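Local coordinates for L0028 (Mitochondria associated protein) (Escherichia coli, PDB 3GCG), which probably acts as a type III secreted effector that works as a guanine-nucleotide exchange factor for Rho-family GTPases such as Cdc42, at residues Q46-Y51 / L87-D92; R54-T59 / H78-V83. One frame throughout, in Å; residues are numbered along the deposited sequence.

Interaction 1: residues Q46-Y51 / L87-D92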
ATOM      1  N   GLN B  46      14.201   7.112   4.434  1.00 22.00           N
ATOM      2  CA  GLN B  46      12.775   6.931   4.200  1.00 22.39           C
ATOM      3  C   GLN B  46      12.234   5.610   4.741  1.00 21.92           C
ATOM      4  O   GLN B  46      11.196   5.581   5.397  1.00 20.57           O
ATOM      5  CB  GLN B  46      12.481   7.022   2.706  1.00 21.38           C
ATOM      6  CG  GLN B  46      13.038   8.269   2.063  1.00 23.75           C
ATOM      7  CD  GLN B  46      12.405   8.557   0.720  1.00 24.61           C
ATOM      8  OE1 GLN B  46      11.881   7.655   0.059  1.00 22.03           O
ATOM      9  NE2 GLN B  46      12.459   9.817   0.302  1.00 23.87           N
ATOM     10  N   GLU B  47      12.939   4.521   4.457  1.00 22.32           N
ATOM     11  CA  GLU B  47      12.515   3.209   4.918  1.00 23.09           C
ATOM     12  C   GLU B  47      12.514   3.138   6.441  1.00 23.39           C
ATOM     13  O   GLU B  47      11.577   2.616   7.039  1.00 24.42           O
ATOM     14  CB  GLU B  47      13.425   2.118   4.345  1.00 21.79           C
ATOM     15  CG  GLU B  47      13.100   0.732   4.865  1.00 23.14           C
ATOM     16  CD  GLU B  47      11.728   0.254   4.422  1.00 23.80           C
ATOM     17  OE1 GLU B  47      11.196  -0.665   5.075  1.00 22.10           O
ATOM     18  OE2 GLU B  47      11.192   0.786   3.420  1.00 20.76           O
ATOM     19  N   GLN B  48      13.561   3.667   7.067  1.00 23.08           N
ATOM     20  CA  GLN B  48      13.646   3.655   8.527  1.00 22.98           C
ATOM     21  C   GLN B  48      12.430   4.301   9.199  1.00 21.95           C
ATOM     22  O   GLN B  48      11.814   3.697  10.085  1.00 21.05           O
ATOM     23  CB  GLN B  48      14.918   4.369   8.995  1.00 23.96           C
ATOM     24  CG  GLN B  48      15.200   4.199  10.482  1.00 24.98           C
ATOM     25  CD  GLN B  48      16.618   4.623  10.859  1.00 29.64           C
ATOM     26  OE1 GLN B  48      17.038   5.756  10.581  1.00 27.28           O
ATOM     27  NE2 GLN B  48      17.360   3.715  11.495  1.00 25.90           N
ATOM     28  N   THR B  49      12.082   5.524   8.794  1.00 19.73           N
ATOM     29  CA  THR B  49      10.939   6.186   9.408  1.00 20.00           C
ATOM     30  C   THR B  49       9.639   5.498   8.995  1.00 19.03           C
ATOM     31  O   THR B  49       8.669   5.498   9.740  1.00 18.74           O
ATOM     32  CB  THR B  49      10.873   7.711   9.065  1.00 21.97           C
ATOM     33  OG1 THR B  49       9.777   7.976   8.180  1.00 24.44           O
ATOM     34  CG2 THR B  49      12.153   8.178   8.437  1.00 20.38           C
ATOM     35  N   THR B  50       9.634   4.886   7.818  1.00 20.62           N
ATOM     36  CA  THR B  50       8.450   4.187   7.334  1.00 20.76           C
ATOM     37  C   THR B  50       8.221   2.858   8.062  1.00 20.03           C
ATOM     38  O   THR B  50       7.111   2.592   8.526  1.00 20.60           O
ATOM     39  CB  THR B  50       8.536   3.919   5.816  1.00 19.24           C
ATOM     40  OG1 THR B  50       8.429   5.160   5.111  1.00 18.22           O
ATOM     41  CG2 THR B  50       7.415   2.987   5.368  1.00 16.68           C
ATOM     42  N   TYR B  51       9.265   2.034   8.150  1.00 18.42           N
ATOM     43  CA  TYR B  51       9.177   0.731   8.819  1.00 19.06           C
ATOM     44  C   TYR B  51       8.830   0.883  10.300  1.00 18.68           C
ATOM     45  O   TYR B  51       8.019   0.134  10.845  1.00 18.29           O
ATOM     46  CB  TYR B  51      10.496  -0.036   8.703  1.00 18.13           C
ATOM     47  CG  TYR B  51      10.389  -1.451   9.233  1.00 17.39           C
ATOM     48  CD1 TYR B  51      10.029  -2.507   8.396  1.00 16.46           C
ATOM     49  CD2 TYR B  51      10.562  -1.718  10.593  1.00 19.52           C
ATOM     50  CE1 TYR B  51       9.836  -3.787   8.895  1.00 16.37           C
ATOM     51  CE2 TYR B  51      10.364  -2.998  11.107  1.00 19.36           C
ATOM     52  CZ  TYR B  51      10.001  -4.023  10.254  1.00 20.02           C
ATOM     53  OH  TYR B  51       9.782  -5.282  10.773  1.00 24.05           O
ATOM     54  N   LEU B  87      12.481   7.490  20.720  1.00 32.89           N
ATOM     55  CA  LEU B  87      13.394   6.883  19.756  1.00 33.86           C
ATOM     56  C   LEU B  87      14.363   7.885  19.149  1.00 34.75           C
ATOM     57  O   LEU B  87      15.371   7.499  18.557  1.00 36.24           O
ATOM     58  CB  LEU B  87      12.605   6.233  18.618  1.00 33.46           C
ATOM     59  CG  LEU B  87      11.646   5.090  18.945  1.00 33.92           C
ATOM     60  CD1 LEU B  87      10.947   4.626  17.660  1.00 32.80           C
ATOM     61  CD2 LEU B  87      12.418   3.947  19.574  1.00 31.65           C
ATOM     62  N   GLN B  88      14.064   9.169  19.294  1.00 34.82           N
ATOM     63  CA  GLN B  88      14.914  10.192  18.709  1.00 36.01           C
ATOM     64  C   GLN B  88      14.976   9.871  17.228  1.00 35.59           C
ATOM     65  O   GLN B  88      16.050   9.804  16.632  1.00 35.89           O
ATOM     66  CB  GLN B  88      16.320  10.149  19.310  1.00 36.68           C
ATOM     67  CG  GLN B  88      16.406  10.703  20.718  1.00 39.21           C
ATOM     68  CD  GLN B  88      15.992  12.161  20.788  1.00 40.38           C
ATOM     69  OE1 GLN B  88      16.532  13.011  20.073  1.00 42.50           O
ATOM     70  NE2 GLN B  88      15.031  12.460  21.651  1.00 39.19           N
ATOM     71  N   GLN B  89      13.803   9.655  16.644  1.00 34.94           N
ATOM     72  CA  GLN B  89      13.699   9.328  15.227  1.00 35.11           C
ATOM     73  C   GLN B  89      12.432   9.964  14.675  1.00 33.41           C
ATOM     74  O   GLN B  89      11.363   9.853  15.278  1.00 33.78           O
ATOM     75  CB  GLN B  89      13.606   7.806  15.046  1.00 37.26           C
ATOM     76  CG  GLN B  89      14.307   7.244  13.814  1.00 39.46           C
ATOM     77  CD  GLN B  89      15.782   7.001  14.062  1.00 40.24           C
ATOM     78  OE1 GLN B  89      16.583   7.938  14.113  1.00 41.94           O
ATOM     79  NE2 GLN B  89      16.150   5.733  14.239  1.00 39.84           N
ATOM     80  N   PRO B  90      12.530  10.652  13.528  1.00 32.52           N
ATOM     81  CA  PRO B  90      11.320  11.264  12.970  1.00 31.59           C
ATOM     82  C   PRO B  90      10.383  10.154  12.485  1.00 29.11           C
ATOM     83  O   PRO B  90      10.832   9.158  11.914  1.00 28.99           O
ATOM     84  CB  PRO B  90      11.862  12.112  11.822  1.00 32.29           C
ATOM     85  CG  PRO B  90      13.051  11.306  11.362  1.00 32.79           C
ATOM     86  CD  PRO B  90      13.701  10.921  12.674  1.00 31.96           C
ATOM     87  N   LEU B  91       9.088  10.322  12.727  1.00 26.37           N
ATOM     88  CA  LEU B  91       8.104   9.331  12.318  1.00 24.78           C
ATOM     89  C   LEU B  91       6.997   9.965  11.472  1.00 23.89           C
ATOM     90  O   LEU B  91       6.909  11.185  11.366  1.00 24.72           O
ATOM     91  CB  LEU B  91       7.507   8.660  13.560  1.00 24.41           C
ATOM     92  CG  LEU B  91       8.513   8.040  14.537  1.00 24.91           C
ATOM     93  CD1 LEU B  91       7.760   7.347  15.678  1.00 23.76           C
ATOM     94  CD2 LEU B  91       9.409   7.036  13.804  1.00 24.35           C
ATOM     95  N   ASP B  92       6.157   9.129  10.875  1.00 22.53           N
ATOM     96  CA  ASP B  92       5.057   9.591  10.033  1.00 23.03           C
ATOM     97  C   ASP B  92       3.845   8.711  10.353  1.00 23.55           C
ATOM     98  O   ASP B  92       3.834   7.526  10.044  1.00 23.38           O
ATOM     99  CB  ASP B  92       5.457   9.457   8.561  1.00 22.27           C
ATOM    100  CG  ASP B  92       4.425  10.033   7.610  1.00 24.14           C
ATOM    101  OD1 ASP B  92       4.833  10.511   6.533  1.00 25.67           O
ATOM    102  OD2 ASP B  92       3.214   9.999   7.918  1.00 23.88           O
TER
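Thr49 on helix 41-67 and Leu91 in the irregular segment 87-92 bring their CA atoms to 5.1 Å, close enough for side chain to meet backbone. Thr49 CB lies 3.2 Å from Pro90 O, with the methyl CG2 farther off, at 3.8 Å from that same oxygen; the contact is therefore made at the root of the threonine. Beside it the amides of Gln48 and Gln89 stack, their planes 19° apart and Gln48 CD 4.1 Å from Gln89 CD. Gln48, CG opposite the backbone N (chi1 -170°), reaches out extended to meet the amide of Gln89, whose chain bends at chi2; the two side chains cross at about a right angle. Leu91 CD2 makes a looser approach, 4.4 Å from Thr49 O. Ser53 OG is hydrogen-bonded to both Thr49 O and Asp92 N, joining helix to loop one turn on. Gln88, with positive phi, is the C-prime residue of the Schellman motif closing helix 73-87. The chain of another protein packs an aromatic side chain on Thr49 and hydrogen-bonds Asp92 OD1, so the contact borders that interface. Glu47, probably the WxxxE glutamate, hydrogen-bonds Ser98 and Ser99, fixing the loop that in this effector family probably carries exchange activity.

Interaction 2: residues R54-T59 / H78-V83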
ATOM      1  N   ARG B  54       5.212   2.121  10.658  1.00 16.18           N
ATOM      2  CA  ARG B  54       4.252   1.066  10.418  1.00 18.19           C
ATOM      3  C   ARG B  54       4.237   0.140  11.637  1.00 16.73           C
ATOM      4  O   ARG B  54       3.178  -0.329  12.048  1.00 17.26           O
ATOM      5  CB  ARG B  54       4.595   0.342   9.110  1.00 21.13           C
ATOM      6  CG  ARG B  54       5.178  -1.032   9.215  1.00 27.30           C
ATOM      7  CD  ARG B  54       4.119  -2.099   9.067  1.00 31.15           C
ATOM      8  NE  ARG B  54       4.739  -3.407   8.873  1.00 38.45           N
ATOM      9  CZ  ARG B  54       5.202  -3.851   7.710  1.00 41.02           C
ATOM     10  NH1 ARG B  54       5.104  -3.100   6.619  1.00 43.15           N
ATOM     11  NH2 ARG B  54       5.801  -5.035   7.643  1.00 44.07           N
ATOM     12  N   THR B  55       5.405  -0.095  12.231  1.00 15.52           N
ATOM     13  CA  THR B  55       5.498  -0.931  13.432  1.00 16.47           C
ATOM     14  C   THR B  55       4.636  -0.277  14.512  1.00 15.80           C
ATOM     15  O   THR B  55       3.912  -0.951  15.238  1.00 15.44           O
ATOM     16  CB  THR B  55       6.959  -1.040  13.947  1.00 15.26           C
ATOM     17  OG1 THR B  55       7.760  -1.713  12.971  1.00 16.07           O
ATOM     18  CG2 THR B  55       7.020  -1.840  15.239  1.00 17.46           C
ATOM     19  N   VAL B  56       4.709   1.049  14.598  1.00 15.39           N
ATOM     20  CA  VAL B  56       3.921   1.784  15.576  1.00 15.09           C
ATOM     21  C   VAL B  56       2.434   1.673  15.258  1.00 15.55           C
ATOM     22  O   VAL B  56       1.633   1.379  16.137  1.00 18.33           O
ATOM     23  CB  VAL B  56       4.307   3.276  15.616  1.00 12.96           C
ATOM     24  CG1 VAL B  56       3.330   4.033  16.487  1.00 13.47           C
ATOM     25  CG2 VAL B  56       5.721   3.442  16.153  1.00 12.43           C
ATOM     26  N   ASN B  57       2.065   1.912  14.004  1.00 16.11           N
ATOM     27  CA  ASN B  57       0.663   1.822  13.605  1.00 16.85           C
ATOM     28  C   ASN B  57       0.098   0.422  13.805  1.00 16.38           C
ATOM     29  O   ASN B  57      -1.072   0.256  14.117  1.00 17.03           O
ATOM     30  CB  ASN B  57       0.490   2.238  12.145  1.00 14.54           C
ATOM     31  CG  ASN B  57       0.233   3.713  11.998  1.00 14.63           C
ATOM     32  OD1 ASN B  57      -0.601   4.271  12.698  1.00 16.63           O
ATOM     33  ND2 ASN B  57       0.946   4.357  11.081  1.00 19.41           N
ATOM     34  N   ARG B  58       0.950  -0.573  13.614  1.00 19.07           N
ATOM     35  CA  ARG B  58       0.583  -1.973  13.771  1.00 21.57           C
ATOM     36  C   ARG B  58       0.249  -2.240  15.235  1.00 22.20           C
ATOM     37  O   ARG B  58      -0.694  -2.969  15.551  1.00 20.94           O
ATOM     38  CB  ARG B  58       1.763  -2.847  13.354  1.00 23.87           C
ATOM     39  CG  ARG B  58       1.392  -4.197  12.815  1.00 30.83           C
ATOM     40  CD  ARG B  58       2.104  -4.422  11.487  1.00 36.90           C
ATOM     41  NE  ARG B  58       1.254  -5.150  10.556  1.00 42.94           N
ATOM     42  CZ  ARG B  58       1.134  -6.471  10.524  1.00 43.56           C
ATOM     43  NH1 ARG B  58       1.822  -7.234  11.362  1.00 45.97           N
ATOM     44  NH2 ARG B  58       0.294  -7.025   9.672  1.00 44.56           N
ATOM     45  N   THR B  59       1.043  -1.654  16.127  1.00 21.02           N
ATOM     46  CA  THR B  59       0.834  -1.833  17.557  1.00 22.10           C
ATOM     47  C   THR B  59      -0.475  -1.155  17.960  1.00 22.97           C
ATOM     48  O   THR B  59      -1.214  -1.659  18.808  1.00 24.26           O
ATOM     49  CB  THR B  59       2.007  -1.233  18.367  1.00 20.18           C
ATOM     50  OG1 THR B  59       3.239  -1.826  17.936  1.00 18.05           O
ATOM     51  CG2 THR B  59       1.825  -1.502  19.849  1.00 19.51           C
ATOM     52  N   HIS B  78      -0.260  12.329  19.536  1.00 23.56           N
ATOM     53  CA  HIS B  78       0.498  12.430  20.773  1.00 24.28           C
ATOM     54  C   HIS B  78       1.312  11.148  20.962  1.00 23.55           C
ATOM     55  O   HIS B  78       2.465  11.187  21.407  1.00 24.23           O
ATOM     56  CB  HIS B  78      -0.436  12.652  21.962  1.00 26.73           C
ATOM     57  CG  HIS B  78      -1.280  13.880  21.839  1.00 33.80           C
ATOM     58  ND1 HIS B  78      -0.747  15.126  21.598  1.00 36.46           N
ATOM     59  CD2 HIS B  78      -2.623  14.052  21.911  1.00 36.26           C
ATOM     60  CE1 HIS B  78      -1.723  16.016  21.526  1.00 36.91           C
ATOM     61  NE2 HIS B  78      -2.871  15.389  21.712  1.00 37.85           N
ATOM     62  N   ILE B  79       0.714  10.015  20.604  1.00 20.09           N
ATOM     63  CA  ILE B  79       1.402   8.739  20.736  1.00 19.51           C
ATOM     64  C   ILE B  79       2.604   8.691  19.794  1.00 19.41           C
ATOM     65  O   ILE B  79       3.689   8.256  20.183  1.00 17.32           O
ATOM     66  CB  ILE B  79       0.435   7.556  20.463  1.00 18.81           C
ATOM     67  CG1 ILE B  79      -0.578   7.447  21.613  1.00 18.74           C
ATOM     68  CG2 ILE B  79       1.208   6.256  20.347  1.00 16.74           C
ATOM     69  CD1 ILE B  79      -1.683   6.435  21.385  1.00 16.85           C
ATOM     70  N   PHE B  80       2.419   9.165  18.566  1.00 17.84           N
ATOM     71  CA  PHE B  80       3.505   9.167  17.607  1.00 21.06           C
ATOM     72  C   PHE B  80       4.656  10.086  18.017  1.00 22.38           C
ATOM     73  O   PHE B  80       5.821   9.737  17.838  1.00 22.04           O
ATOM     74  CB  PHE B  80       2.991   9.543  16.212  1.00 20.28           C
ATOM     75  CG  PHE B  80       2.778   8.353  15.316  1.00 19.91           C
ATOM     76  CD1 PHE B  80       1.643   7.567  15.436  1.00 18.73           C
ATOM     77  CD2 PHE B  80       3.753   7.984  14.396  1.00 19.27           C
ATOM     78  CE1 PHE B  80       1.485   6.428  14.653  1.00 20.14           C
ATOM     79  CE2 PHE B  80       3.607   6.852  13.612  1.00 18.67           C
ATOM     80  CZ  PHE B  80       2.474   6.069  13.740  1.00 21.02           C
ATOM     81  N   ARG B  81       4.338  11.251  18.573  1.00 25.45           N
ATOM     82  CA  ARG B  81       5.382  12.170  19.009  1.00 28.65           C
ATOM     83  C   ARG B  81       6.110  11.573  20.212  1.00 28.96           C
ATOM     84  O   ARG B  81       7.334  11.696  20.338  1.00 28.21           O
ATOM     85  CB  ARG B  81       4.791  13.530  19.390  1.00 32.78           C
ATOM     86  CG  ARG B  81       5.606  14.719  18.877  1.00 41.28           C
ATOM     87  CD  ARG B  81       7.119  14.481  19.013  1.00 45.94           C
ATOM     88  NE  ARG B  81       7.905  15.566  18.423  1.00 51.74           N
ATOM     89  CZ  ARG B  81       9.216  15.513  18.194  1.00 53.89           C
ATOM     90  NH1 ARG B  81       9.909  14.423  18.501  1.00 55.11           N
ATOM     91  NH2 ARG B  81       9.839  16.555  17.657  1.00 54.65           N
ATOM     92  N   ALA B  82       5.354  10.915  21.092  1.00 27.29           N
ATOM     93  CA  ALA B  82       5.941  10.288  22.269  1.00 25.57           C
ATOM     94  C   ALA B  82       6.932   9.220  21.830  1.00 25.25           C
ATOM     95  O   ALA B  82       8.055   9.154  22.331  1.00 26.45           O
ATOM     96  CB  ALA B  82       4.850   9.675  23.138  1.00 24.53           C
ATOM     97  N   VAL B  83       6.526   8.385  20.882  1.00 25.38           N
ATOM     98  CA  VAL B  83       7.421   7.344  20.391  1.00 26.00           C
ATOM     99  C   VAL B  83       8.563   8.002  19.647  1.00 27.01           C
ATOM    100  O   VAL B  83       9.687   7.507  19.650  1.00 26.86           O
ATOM    101  CB  VAL B  83       6.708   6.386  19.434  1.00 24.47           C
ATOM    102  CG1 VAL B  83       7.726   5.481  18.756  1.00 22.77           C
ATOM    103  CG2 VAL B  83       5.699   5.556  20.202  1.00 26.19           C
TER
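Val56 and Phe80 meet in the buried seam of a helical hairpin, in which helix 41-67 turns back through a short connection into helix 73-87. The local axes of 54-59 and 78-83 come within 11.2 Å and their N-to-C directions differ by 132°, so the pair runs antiparallel but well splayed. The nearest CA atoms, those of Val56 and Phe80, remain 7.7 Å apart, which leaves side chains to fill the seam. Val56 works with both branches. CG1, anti to the backbone N (chi1 172°), sits over one face of the Phe80 ring, 3.8 Å from its centroid, a CH-pi contact offset toward CE1 and CZ. CG2 meets Val83 CG1 tip to tip at 3.9 Å. Helices 41-67, 73-87 and 152-166 pack here as one three-helix bundle, with Thr159 touching both Val56 and Val83, consistent with one arm of the V-shaped, SopE-like fold of these exchange factors. The Phe80 ring also meets the Asn57 amide, whose plane is inclined 46° to it, with Asn57 ND2 3.5 Å from Phe80 CZ. That nitrogen has its polar partners in the loop, where Gly95 O and Met93 O accept hydrogen bonds from it. Replacing Phe80 with an alanine would probably leave Val56 CG1 without the ring face beneath it, open a gap between the helices and remove the apolar surface that backs the Asn57 amide. Within 54-59, Thr55 O receives Thr59 OG1 at 2.9 Å and the backbone Thr59 N from opposite faces of its carbonyl plane. Farther round, Arg54 forms a salt bridge with Glu136, and Asn57 packs on a polar side chain of another protein's chain.

How the interactions relate
Both interactions use helix 41-67: its 46-51 part faces the loop after helix 73-87 and its 54-59 part faces the body of that helix. Along the chain, interaction 2 is nested inside the loop closed by interaction 1, and their centres lie 10 Å apart. All four touching residues of interaction 2 are buried, and its chemistry is mainly apolar; interaction 1 is a surface contact of amide stacking and side chain against carbonyl. Another protein's chain reaches both, at Thr49 and Asp92 in interaction 1 and, in interaction 2, at Arg58, salt-bridged to an acidic side chain there. Leu91 joins them, its CD1 lying 3.6 Å from Val83 CG1, so the surface loop rests directly on the hydrophobic seam.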